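Local structure of phosphate-specific transport system accessory protein PhoU homolog (Pseudomonas aeruginosa, 4Q25) at residues Ala28-Val33 with Gln61-Glu66; Val41-Ile45 with Tyr127-Arg131; Val55-Asp59 with Gly104-Ser108; Asp99-Ile103 with His207-Ile211; His132-Val137 with Val166-Tyr170. The protein is a homodimeric negative regulator of the Pho regulon that probably takes part in controlling phosphate uptake. One frame throughout, in Å; residues are numbered along the deposited sequence.

Interaction 1 of 5, residues Ala28-Val33 with Gln61-Glu66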
# COMPACT_ATOMS: atom_id res chain seq x y z
N ALA A 28 -4.29 -17.57 11.07
CA ALA A 28 -5.75 -17.40 10.97
C ALA A 28 -6.10 -16.12 10.20
O ALA A 28 -7.03 -16.12 9.39
CB ALA A 28 -6.37 -17.36 12.34
N MET A 29 -5.38 -15.02 10.44
CA MET A 29 -5.63 -13.80 9.69
C MET A 29 -5.37 -14.05 8.21
O MET A 29 -6.21 -13.72 7.38
CB MET A 29 -4.75 -12.65 10.14
CG MET A 29 -5.02 -11.33 9.43
SD MET A 29 -3.92 -10.03 9.98
CE MET A 29 -4.52 -8.64 9.03
N GLY A 30 -4.24 -14.68 7.90
CA GLY A 30 -3.86 -14.95 6.54
C GLY A 30 -4.90 -15.78 5.81
O GLY A 30 -5.17 -15.54 4.63
N GLY A 31 -5.51 -16.72 6.53
CA GLY A 31 -6.52 -17.59 5.99
C GLY A 31 -7.74 -16.79 5.63
O GLY A 31 -8.28 -16.94 4.53
N LEU A 32 -8.17 -15.91 6.53
CA LEU A 32 -9.32 -15.03 6.27
C LEU A 32 -9.11 -14.10 5.07
O LEU A 32 -9.99 -13.86 4.26
CB LEU A 32 -9.64 -14.21 7.49
CG LEU A 32 -11.01 -13.59 7.47
CD1 LEU A 32 -12.06 -14.60 7.03
CD2 LEU A 32 -11.33 -13.08 8.85
N VAL A 33 -7.89 -13.62 4.93
CA VAL A 33 -7.53 -12.70 3.86
C VAL A 33 -7.45 -13.41 2.50
O VAL A 33 -7.82 -12.85 1.45
CB VAL A 33 -6.19 -12.06 4.21
CG1 VAL A 33 -5.39 -11.74 2.98
CG2 VAL A 33 -6.42 -10.84 5.05
N GLN A 61 -13.26 -6.92 10.14
CA GLN A 61 -12.75 -7.98 11.00
C GLN A 61 -11.25 -8.16 10.82
O GLN A 61 -10.52 -8.41 11.76
CB GLN A 61 -13.45 -9.29 10.65
CG GLN A 61 -13.07 -10.45 11.54
CD GLN A 61 -13.78 -11.73 11.17
OE1 GLN A 61 -14.70 -11.74 10.34
NE2 GLN A 61 -13.35 -12.81 11.77
N ILE A 62 -10.81 -8.03 9.57
CA ILE A 62 -9.40 -8.14 9.22
C ILE A 62 -8.58 -7.01 9.84
O ILE A 62 -7.50 -7.26 10.36
CB ILE A 62 -9.25 -8.22 7.70
CG1 ILE A 62 -9.96 -9.49 7.24
CG2 ILE A 62 -7.78 -8.20 7.26
CD1 ILE A 62 -9.65 -9.92 5.84
N ASN A 63 -9.09 -5.79 9.79
CA ASN A 63 -8.43 -4.66 10.42
C ASN A 63 -8.34 -4.84 11.94
O ASN A 63 -7.34 -4.49 12.56
CB ASN A 63 -9.15 -3.34 10.08
CG ASN A 63 -8.93 -2.90 8.64
OD1 ASN A 63 -9.88 -2.82 7.86
ND2 ASN A 63 -7.69 -2.63 8.28
N GLN A 64 -9.40 -5.39 12.53
CA GLN A 64 -9.42 -5.62 13.96
C GLN A 64 -8.52 -6.81 14.33
O GLN A 64 -7.92 -6.82 15.41
CB GLN A 64 -10.87 -5.80 14.47
CG GLN A 64 -11.05 -5.73 15.98
CD GLN A 64 -10.43 -4.49 16.62
OE1 GLN A 64 -10.74 -3.36 16.26
NE2 GLN A 64 -9.53 -4.71 17.59
N MET A 65 -8.38 -7.79 13.45
CA MET A 65 -7.38 -8.85 13.70
C MET A 65 -5.98 -8.28 13.69
O MET A 65 -5.14 -8.67 14.49
CB MET A 65 -7.45 -9.97 12.67
CG MET A 65 -8.62 -10.91 12.87
SD MET A 65 -8.77 -12.10 11.54
CE MET A 65 -8.00 -13.52 12.32
N GLU A 66 -5.71 -7.35 12.79
CA GLU A 66 -4.37 -6.80 12.70
C GLU A 66 -4.01 -6.03 13.97
O GLU A 66 -2.88 -6.11 14.45
CB GLU A 66 -4.24 -5.87 11.49
CG GLU A 66 -2.88 -5.19 11.37
CD GLU A 66 -3.03 -3.70 11.20
OE1 GLU A 66 -2.79 -3.19 10.08
OE2 GLU A 66 -3.45 -3.05 12.19
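M29 stretches its side chain, t at all three chi angles, across the neighbouring helix, so that its CE overlaps the turn I62-E66: 3.5 Å from I62 O, 3.7 Å from I62 CG2 and 3.7 Å from E66 CB. M65 answers in reverse. M65 CE settles against the other backbone, 3.6 Å from M29 CA, while M65 SD lies 3.8 Å from L32 CD2. The two methionines thus interdigitate, as the flexible thioether allows. L32 CD2 also touches Q61 NE2 at 3.6 Å, near the solvent-facing border of the patch, and on the buried side V33 CG2 meets I62 CD1 at 3.5 Å. No hydrogen bond crosses; van der Waals packing, mostly of apolar side chains, holds the pair. The segment axes run antiparallel at 161° and approach to 10.4 Å, a distance bridged by side chains. The i, i+3, i+4 spacing of M29, L32 and V33 lines up one face of helix 15-45. Helix 84-120 closes the inner side, with L100 against M29, I103 against V33 and V97 against E66. Long antiparallel helices sharing an apolar seam covered by a third are the hallmark of the three-helix bundle from which PhoU proteins are built.

Interaction 2 of 5, residues Val41-Ile45 with Tyr127-Arg131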
# COMPACT_ATOMS: atom_id res chain seq x y z
N VAL A 41 -12.09 -12.28 -6.48
CA VAL A 41 -11.87 -12.68 -7.85
C VAL A 41 -13.14 -13.35 -8.39
O VAL A 41 -13.58 -13.00 -9.47
CB VAL A 41 -10.64 -13.60 -7.96
CG1 VAL A 41 -10.42 -14.04 -9.41
CG2 VAL A 41 -9.40 -12.86 -7.45
N ASN A 42 -13.72 -14.31 -7.66
CA ASN A 42 -14.93 -14.99 -8.11
C ASN A 42 -16.06 -14.00 -8.31
O ASN A 42 -16.85 -14.13 -9.25
CB ASN A 42 -15.40 -16.06 -7.10
CG ASN A 42 -14.47 -17.28 -7.03
OD1 ASN A 42 -13.54 -17.45 -7.82
ND2 ASN A 42 -14.73 -18.14 -6.06
N ALA A 43 -16.14 -13.00 -7.43
CA ALA A 43 -17.18 -11.97 -7.53
C ALA A 43 -17.07 -11.22 -8.83
O ALA A 43 -18.07 -10.96 -9.48
CB ALA A 43 -17.10 -10.99 -6.39
N LEU A 44 -15.86 -10.83 -9.19
CA LEU A 44 -15.69 -10.05 -10.42
C LEU A 44 -16.08 -10.90 -11.62
O LEU A 44 -16.92 -10.50 -12.43
CB LEU A 44 -14.26 -9.52 -10.54
CG LEU A 44 -13.96 -8.56 -11.69
CD1 LEU A 44 -12.75 -7.73 -11.32
CD2 LEU A 44 -13.69 -9.27 -13.01
N ILE A 45 -15.50 -12.11 -11.68
CA ILE A 45 -15.68 -12.99 -12.80
C ILE A 45 -17.14 -13.39 -12.96
O ILE A 45 -17.63 -13.45 -14.09
CB ILE A 45 -14.85 -14.28 -12.66
CG1 ILE A 45 -13.36 -13.99 -12.58
CG2 ILE A 45 -15.12 -15.23 -13.84
CD1 ILE A 45 -12.78 -13.30 -13.77
N TYR A 127 -11.21 -10.80 -18.75
CA TYR A 127 -11.64 -11.72 -17.72
C TYR A 127 -10.72 -12.93 -17.55
O TYR A 127 -10.48 -13.40 -16.40
CB TYR A 127 -13.10 -12.16 -17.97
CG TYR A 127 -14.07 -11.04 -17.73
CD1 TYR A 127 -14.45 -10.69 -16.44
CD2 TYR A 127 -14.57 -10.29 -18.78
CE1 TYR A 127 -15.31 -9.64 -16.20
CE2 TYR A 127 -15.45 -9.24 -18.55
CZ TYR A 127 -15.81 -8.91 -17.26
OH TYR A 127 -16.69 -7.87 -17.04
N VAL A 128 -10.20 -13.45 -18.66
CA VAL A 128 -9.30 -14.59 -18.58
C VAL A 128 -8.05 -14.14 -17.87
O VAL A 128 -7.52 -14.86 -17.06
CB VAL A 128 -9.01 -15.27 -19.93
CG1 VAL A 128 -8.29 -14.33 -20.89
CG2 VAL A 128 -8.16 -16.50 -19.72
N GLU A 129 -7.60 -12.92 -18.16
CA GLU A 129 -6.41 -12.38 -17.49
C GLU A 129 -6.60 -12.14 -15.98
O GLU A 129 -5.70 -12.41 -15.17
CB GLU A 129 -5.95 -11.09 -18.16
CG GLU A 129 -5.47 -11.28 -19.60
CD GLU A 129 -6.52 -10.93 -20.64
OE1 GLU A 129 -7.72 -11.15 -20.36
OE2 GLU A 129 -6.11 -10.48 -21.74
N VAL A 130 -7.74 -11.60 -15.61
CA VAL A 130 -8.07 -11.41 -14.20
C VAL A 130 -8.05 -12.76 -13.48
O VAL A 130 -7.44 -12.90 -12.44
CB VAL A 130 -9.46 -10.76 -14.00
CG1 VAL A 130 -9.92 -10.91 -12.55
CG2 VAL A 130 -9.40 -9.30 -14.37
N ARG A 131 -8.74 -13.74 -14.02
CA ARG A 131 -8.79 -15.06 -13.40
C ARG A 131 -7.41 -15.69 -13.30
O ARG A 131 -7.07 -16.27 -12.29
CB ARG A 131 -9.73 -15.99 -14.19
CG ARG A 131 -9.66 -17.47 -13.83
CD ARG A 131 -10.11 -17.72 -12.41
NE ARG A 131 -11.57 -17.70 -12.32
CZ ARG A 131 -12.28 -17.54 -11.20
NH1 ARG A 131 -11.69 -17.35 -10.03
NH2 ARG A 131 -13.59 -17.57 -11.28
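The guanidinium of R131 donates to the amide oxygen of N42: R131 NH1 lies 2.9 Å from N42 OD1 with a nearly straight N-H...O angle of 164°, and R131 NH2 adds a weak bond to the same N42 OD1 at 3.5 Å. One acceptor near the plane of the guanidinium therefore serves both nitrogens. The flat group is also packed against hydrocarbon, with I45 CG1 over one face, I45 CB 3.8 Å from R131 NH2, and V41 CG1 3.6 Å from R131 NH1. Further in, the contact turns apolar. V130 CG1 meets I45 CD1 at 3.9 Å and L44 CD2 at 4.1 Å, while L44 CD2 comes within 3.6 Å of Y127 CE1. I45 CD1 reaches the edge of the Y127 ring and lies 3.5 Å from Y127 O; the phenol oxygen turns elsewhere, to the backbone nitrogen of S123. The axes are 10.2 Å apart and antiparallel at 171°, pairing the last turn of helix 15-45 with the first of helix 127-149. Residues of helices 84-120 and 188-220, among them V110, A114, L198 and L201, close around the same side chains. Such side-by-side docking of two helical bundles through antiparallel helices characterises the tandem architecture of the PhoU family.

Interaction 3 of 5, residues Val55-Asp59 with Gly104-Ser108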
# COMPACT_ATOMS: atom_id res chain seq x y z
N VAL A 55 -17.39 -9.58 0.78
CA VAL A 55 -15.97 -9.37 0.90
C VAL A 55 -15.63 -8.04 1.58
O VAL A 55 -14.67 -7.95 2.33
CB VAL A 55 -15.29 -9.43 -0.47
CG1 VAL A 55 -13.91 -8.81 -0.43
CG2 VAL A 55 -15.28 -10.85 -0.98
N ARG A 56 -16.33 -6.98 1.26
CA ARG A 56 -16.07 -5.73 1.90
C ARG A 56 -16.39 -5.77 3.38
O ARG A 56 -15.70 -5.22 4.17
CB ARG A 56 -16.80 -4.60 1.20
CG ARG A 56 -17.15 -4.93 -0.21
CD ARG A 56 -16.82 -3.84 -1.19
NE ARG A 56 -16.81 -2.54 -0.56
CZ ARG A 56 -17.78 -1.65 -0.64
NH1 ARG A 56 -18.87 -1.92 -1.32
NH2 ARG A 56 -17.64 -0.48 -0.03
N GLU A 57 -17.46 -6.42 3.74
CA GLU A 57 -17.89 -6.52 5.12
C GLU A 57 -16.96 -7.37 6.02
O GLU A 57 -17.13 -7.39 7.23
CB GLU A 57 -19.31 -7.09 5.18
CG GLU A 57 -20.33 -6.09 4.65
CD GLU A 57 -21.68 -6.70 4.44
OE1 GLU A 57 -21.82 -7.94 4.66
OE2 GLU A 57 -22.60 -5.94 4.05
N ILE A 58 -16.02 -8.09 5.43
CA ILE A 58 -15.07 -8.87 6.20
C ILE A 58 -13.90 -7.95 6.56
O ILE A 58 -13.17 -8.17 7.53
CB ILE A 58 -14.60 -10.10 5.39
CG1 ILE A 58 -15.72 -11.15 5.29
CG2 ILE A 58 -13.37 -10.75 6.01
CD1 ILE A 58 -15.63 -12.04 4.07
N ASP A 59 -13.74 -6.89 5.77
CA ASP A 59 -12.52 -6.11 5.82
C ASP A 59 -12.36 -5.45 7.19
O ASP A 59 -11.24 -5.23 7.65
CB ASP A 59 -12.42 -5.11 4.64
CG ASP A 59 -10.97 -4.87 4.20
OD1 ASP A 59 -10.11 -5.82 4.28
OD2 ASP A 59 -10.67 -3.71 3.81
N GLY A 104 -6.00 -7.66 2.03
CA GLY A 104 -7.44 -7.60 2.30
C GLY A 104 -8.07 -6.33 1.75
O GLY A 104 -9.18 -6.36 1.17
N ASP A 105 -7.38 -5.21 1.90
CA ASP A 105 -7.87 -3.99 1.32
C ASP A 105 -7.91 -4.03 -0.23
O ASP A 105 -8.86 -3.56 -0.82
CB ASP A 105 -7.04 -2.79 1.78
CG ASP A 105 -7.63 -1.48 1.29
OD1 ASP A 105 -8.83 -1.18 1.57
OD2 ASP A 105 -6.89 -0.75 0.60
N GLU A 106 -6.88 -4.60 -0.86
CA GLU A 106 -6.88 -4.72 -2.31
C GLU A 106 -8.00 -5.67 -2.77
O GLU A 106 -8.62 -5.43 -3.77
CB GLU A 106 -5.53 -5.22 -2.83
CG GLU A 106 -4.37 -4.27 -2.62
CD GLU A 106 -4.51 -2.95 -3.36
OE1 GLU A 106 -3.80 -1.99 -2.98
OE2 GLU A 106 -5.31 -2.85 -4.33
N ALA A 107 -8.22 -6.76 -2.03
CA ALA A 107 -9.29 -7.68 -2.34
C ALA A 107 -10.59 -6.93 -2.38
O ALA A 107 -11.45 -7.18 -3.22
CB ALA A 107 -9.38 -8.78 -1.30
N SER A 108 -10.73 -6.02 -1.43
CA SER A 108 -11.95 -5.29 -1.23
C SER A 108 -12.15 -4.27 -2.37
O SER A 108 -13.30 -4.06 -2.81
CB SER A 108 -12.01 -4.69 0.18
OG SER A 108 -13.10 -3.84 0.30
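V55 enters the contact with its CB directed at helix 84-120, and its CG1 rests 4.1 Å from both A107 O and S108 CA, a loose van der Waals fit over the helix backbone. R56 follows at the closest CA pairing, 5.2 Å from R56 CA to S108 CA. Here R56 CA and S108 OG are 3.9 Å apart, the hydroxyl lies at the edge of the guanidinium, and the arginine chain runs on over R112 and I115. A type I beta turn spanning R56 to D59, closed by the bond from D59 N to R56 O at 3.0 Å, then redirects the chain. It joins the short helix 49-56 to helix 59-78 within the first three-helix bundle of the PhoU fold. I58, within that turn, takes no part in the contact and packs on L32 and Q36 of helix 15-45. D59 brings the chain back: its OD1 lies 3.3 Å from G104 C, where a beta carbon on residue 104 would be crowded. No hydrogen bond offsets the approach, since D59 OD1 and G104 O, 3.3 Å apart, are both acceptors. D59 OD2 also sits 3.8 Å from D105 OD1, an acidic pair relieved on the D105 side by a salt bridge to K109.

Interaction 4 of 5, residues Asp99-Ile103 with His207-Ile211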
# COMPACT_ATOMS: atom_id res chain seq x y z
N ASP A 99 1.12 -6.41 5.61
CA ASP A 99 0.94 -7.04 4.29
C ASP A 99 -0.40 -7.75 4.13
O ASP A 99 -1.06 -7.58 3.12
CB ASP A 99 2.11 -7.96 3.95
CG ASP A 99 3.42 -7.20 3.73
OD1 ASP A 99 3.48 -6.26 2.93
OD2 ASP A 99 4.43 -7.56 4.36
N LEU A 100 -0.83 -8.47 5.16
CA LEU A 100 -2.13 -9.13 5.12
C LEU A 100 -3.25 -8.15 5.09
O LEU A 100 -4.24 -8.37 4.42
CB LEU A 100 -2.31 -10.10 6.29
CG LEU A 100 -1.35 -11.29 6.22
CD1 LEU A 100 -1.55 -12.18 7.44
CD2 LEU A 100 -1.54 -12.06 4.92
N GLU A 101 -3.12 -7.06 5.83
CA GLU A 101 -4.12 -6.04 5.81
C GLU A 101 -4.21 -5.40 4.42
O GLU A 101 -5.29 -5.20 3.89
CB GLU A 101 -3.82 -4.99 6.87
CG GLU A 101 -5.03 -4.14 7.23
CD GLU A 101 -5.21 -2.94 6.31
OE1 GLU A 101 -4.23 -2.54 5.63
OE2 GLU A 101 -6.34 -2.39 6.28
N ARG A 102 -3.08 -5.07 3.82
CA ARG A 102 -3.08 -4.47 2.50
C ARG A 102 -3.60 -5.44 1.43
O ARG A 102 -4.23 -5.01 0.49
CB ARG A 102 -1.69 -3.98 2.10
CG ARG A 102 -1.14 -2.86 2.95
CD ARG A 102 -1.90 -1.57 2.79
NE ARG A 102 -2.41 -1.12 4.10
CZ ARG A 102 -1.75 -0.33 4.95
NH1 ARG A 102 -0.56 0.11 4.66
NH2 ARG A 102 -2.30 -0.00 6.11
N ILE A 103 -3.37 -6.73 1.60
CA ILE A 103 -3.95 -7.72 0.70
C ILE A 103 -5.48 -7.71 0.81
O ILE A 103 -6.17 -7.78 -0.21
CB ILE A 103 -3.39 -9.11 0.98
CG1 ILE A 103 -1.95 -9.19 0.53
CG2 ILE A 103 -4.19 -10.20 0.29
CD1 ILE A 103 -1.21 -10.42 1.05
N HIS A 207 2.64 -8.03 -2.12
CA HIS A 207 2.61 -8.25 -0.67
C HIS A 207 2.88 -9.71 -0.23
O HIS A 207 3.44 -9.96 0.84
CB HIS A 207 1.29 -7.76 -0.07
CG HIS A 207 1.14 -6.27 -0.09
ND1 HIS A 207 1.79 -5.45 0.80
CD2 HIS A 207 0.38 -5.46 -0.87
CE1 HIS A 207 1.46 -4.20 0.55
NE2 HIS A 207 0.63 -4.18 -0.47
N ALA A 208 2.45 -10.67 -1.02
CA ALA A 208 2.81 -12.05 -0.77
C ALA A 208 4.32 -12.21 -0.82
O ALA A 208 4.90 -12.90 -0.01
CB ALA A 208 2.17 -12.97 -1.79
N ARG A 209 4.94 -11.57 -1.80
CA ARG A 209 6.38 -11.54 -1.97
C ARG A 209 7.05 -10.93 -0.78
O ARG A 209 8.02 -11.49 -0.29
CB ARG A 209 6.76 -10.77 -3.24
CG ARG A 209 8.24 -10.65 -3.52
CD ARG A 209 8.74 -9.23 -3.30
NE ARG A 209 8.53 -8.39 -4.47
CZ ARG A 209 7.94 -7.20 -4.47
NH1 ARG A 209 7.48 -6.65 -3.34
NH2 ARG A 209 7.81 -6.53 -5.62
N ASN A 210 6.55 -9.79 -0.30
CA ASN A 210 7.10 -9.18 0.93
C ASN A 210 7.05 -10.13 2.13
O ASN A 210 8.02 -10.23 2.87
CB ASN A 210 6.40 -7.89 1.31
CG ASN A 210 6.52 -6.82 0.25
OD1 ASN A 210 7.42 -6.83 -0.58
ND2 ASN A 210 5.60 -5.87 0.28
N ILE A 211 5.92 -10.81 2.31
CA ILE A 211 5.80 -11.73 3.44
C ILE A 211 6.75 -12.91 3.30
O ILE A 211 7.20 -13.47 4.30
CB ILE A 211 4.38 -12.28 3.57
CG1 ILE A 211 3.42 -11.16 3.95
CG2 ILE A 211 4.33 -13.39 4.61
CD1 ILE A 211 1.97 -11.53 3.73
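All seven longer side chains that meet here share the m well at chi1, the commonest choice on a helix, and the details follow from what each does beyond it. D99, with CB directed at the facing helix, places OD1 2.8 Å from H207 ND1, a nearly linear bond at 176° donated by the imidazole. N210 ND2 adds a weak bond to the same D99 OD1 at 3.4 Å, so one carboxylate oxygen gathers two donors from consecutive turns. With chi2 at -77°, H207 turns its ring edge to the acid and one face to R102, whose CB stands 3.7 Å from the H207 ring centroid in a CH-pi contact. The m, m start of R102 carries its guanidinium off to its neighbour E101, where R102 NE forms a salt bridge with E101 OE1 at 2.8 Å. The isoleucines are m, t: I211 CG1 packs 3.5 Å from D99 CB, I211 CD1 lies 3.7 Å from L100 CD2, and I103 CG1 lies 3.6 Å from H207 CB. N210 of the second subunit also packs on R102, so the site borders the dimer interface. A buried His-carboxylate pair beside apolar packing of L100, I103 and I211, between segments whose axes are antiparallel at 167° and approach to 9.5 Å, ties the first PhoU three-helix bundle to the second in this tandem fold.

Interaction 5 of 5, residues His132-Val137 with Val166-Tyr170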
# COMPACT_ATOMS: atom_id res chain seq x y z
N HIS A 132 -6.61 -15.55 -14.33
CA HIS A 132 -5.28 -16.13 -14.36
C HIS A 132 -4.33 -15.51 -13.34
O HIS A 132 -3.67 -16.22 -12.57
CB HIS A 132 -4.70 -16.00 -15.76
CG HIS A 132 -3.29 -16.47 -15.86
ND1 HIS A 132 -2.89 -17.70 -15.38
CD2 HIS A 132 -2.18 -15.89 -16.38
CE1 HIS A 132 -1.60 -17.86 -15.60
NE2 HIS A 132 -1.14 -16.77 -16.19
N ILE A 133 -4.23 -14.19 -13.36
CA ILE A 133 -3.39 -13.46 -12.40
C ILE A 133 -3.91 -13.64 -10.98
O ILE A 133 -3.15 -13.87 -10.03
CB ILE A 133 -3.28 -11.99 -12.83
CG1 ILE A 133 -2.50 -11.91 -14.13
CG2 ILE A 133 -2.64 -11.15 -11.74
CD1 ILE A 133 -2.29 -10.54 -14.68
N GLY A 134 -5.23 -13.61 -10.82
CA GLY A 134 -5.83 -13.77 -9.51
C GLY A 134 -5.56 -15.12 -8.86
O GLY A 134 -5.39 -15.22 -7.63
N SER A 135 -5.55 -16.17 -9.67
CA SER A 135 -5.38 -17.51 -9.10
C SER A 135 -3.92 -17.71 -8.73
O SER A 135 -3.60 -18.37 -7.75
CB SER A 135 -5.85 -18.60 -10.06
OG SER A 135 -5.14 -18.50 -11.26
N GLN A 136 -3.03 -17.11 -9.50
CA GLN A 136 -1.62 -17.17 -9.22
C GLN A 136 -1.27 -16.43 -7.93
O GLN A 136 -0.59 -16.95 -7.05
CB GLN A 136 -0.86 -16.55 -10.35
CG GLN A 136 -0.75 -17.46 -11.57
CD GLN A 136 -0.16 -16.73 -12.76
OE1 GLN A 136 0.66 -17.28 -13.47
NE2 GLN A 136 -0.57 -15.50 -12.97
N VAL A 137 -1.76 -15.22 -7.83
CA VAL A 137 -1.46 -14.34 -6.71
C VAL A 137 -2.10 -14.87 -5.41
O VAL A 137 -1.56 -14.72 -4.33
CB VAL A 137 -1.95 -12.95 -7.13
CG1 VAL A 137 -1.82 -11.93 -6.02
CG2 VAL A 137 -1.43 -12.55 -8.51
N VAL A 166 4.48 -12.50 -12.44
CA VAL A 166 3.17 -11.90 -12.27
C VAL A 166 3.19 -10.45 -12.75
O VAL A 166 2.33 -10.06 -13.54
CB VAL A 166 2.65 -12.04 -10.83
CG1 VAL A 166 1.62 -10.98 -10.55
CG2 VAL A 166 2.06 -13.41 -10.59
N ASP A 167 4.16 -9.66 -12.30
CA ASP A 167 4.26 -8.27 -12.76
C ASP A 167 4.40 -8.22 -14.29
O ASP A 167 3.91 -7.30 -14.94
CB ASP A 167 5.41 -7.52 -12.07
CG ASP A 167 5.28 -7.48 -10.53
OD1 ASP A 167 4.16 -7.65 -9.99
OD2 ASP A 167 6.30 -7.29 -9.83
N ARG A 168 5.07 -9.22 -14.84
CA ARG A 168 5.25 -9.33 -16.28
C ARG A 168 3.92 -9.57 -16.99
O ARG A 168 3.60 -8.90 -17.98
CB ARG A 168 6.22 -10.47 -16.61
CG ARG A 168 6.84 -10.34 -17.98
CD ARG A 168 7.42 -11.65 -18.51
NE ARG A 168 7.63 -11.57 -19.96
CZ ARG A 168 8.21 -12.52 -20.70
NH1 ARG A 168 8.66 -13.63 -20.14
NH2 ARG A 168 8.34 -12.34 -22.01
N GLU A 169 3.16 -10.53 -16.50
CA GLU A 169 1.80 -10.77 -16.98
C GLU A 169 0.88 -9.54 -16.89
O GLU A 169 0.07 -9.28 -17.77
CB GLU A 169 1.17 -11.89 -16.17
CG GLU A 169 1.77 -13.26 -16.42
CD GLU A 169 1.15 -14.30 -15.56
OE1 GLU A 169 0.57 -13.96 -14.48
OE2 GLU A 169 1.21 -15.47 -15.96
N TYR A 170 1.02 -8.78 -15.80
CA TYR A 170 0.25 -7.58 -15.63
C TYR A 170 0.56 -6.57 -16.76
O TYR A 170 -0.36 -6.01 -17.36
CB TYR A 170 0.47 -6.95 -14.25
CG TYR A 170 -0.08 -5.55 -14.17
CD1 TYR A 170 -1.44 -5.33 -13.99
CD2 TYR A 170 0.75 -4.43 -14.34
CE1 TYR A 170 -1.97 -4.05 -13.97
CE2 TYR A 170 0.24 -3.15 -14.30
CZ TYR A 170 -1.12 -2.96 -14.12
OH TYR A 170 -1.64 -1.69 -14.09
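V166 starts the contact with apolar packing: its CG1 lies 4.0 Å from V137 CG2 and 4.4 Å from I133 CG2, and its CG2 touches Q136 NE2 at 4.1 Å. D167 turns aside, joining the carboxylates of D163, E202 and D206. E169 is where polarity concentrates. Its extended chain sends a carboxylate across to two partners one turn apart on the facing helix: H132 NE2 donates to E169 OE2 at 2.7 Å, and Q136 NE2 donates to E169 OE1 at a very short 2.4 Å. The glutamine amide is oriented by two bonds, since its oxygen pairs with the Y162 hydroxyl. Each carboxylate oxygen thus has its own donor, one in a His-carboxylate hydrogen bond, at the more open border, while I133 CG1, 3.7 Å from E169 OE1, begins the apolar interior. Y170 closes the run through its backbone, with I133 CD1 3.9 Å from Y170 N. The segment axes run antiparallel at 166° and approach to 10.6 Å; helices 127-149 and 153-183 are completed as a three-helix bundle by helix 188-220, which sets L198 against I133, I204 against V137 and R199 and E202 against Y170; W196 of the second subunit also packs on Y170.

The five contacts sample both halves of an all-helical tandem fold. Interactions 1 and 3, centres about 10 Å apart, lie within the first bundle, formed by helices 15-45, 49-56, 59-78 and 84-120; interaction 5 belongs to the second, of helices 127-149, 153-183 and 188-220. Interactions 2 and 4, centres about 20 Å apart, join the halves. Helix 84-120 carries interactions 3 and 4 on adjoining segments, and helix 127-149 serves interactions 2 and 5. Along the chain interaction 1 closes before interactions 4 and 5 open, interactions 2 and 4 cross, and interaction 5 falls between the segments of interaction 4. Local pairings therefore form each bundle, and long-range ones lock the two together.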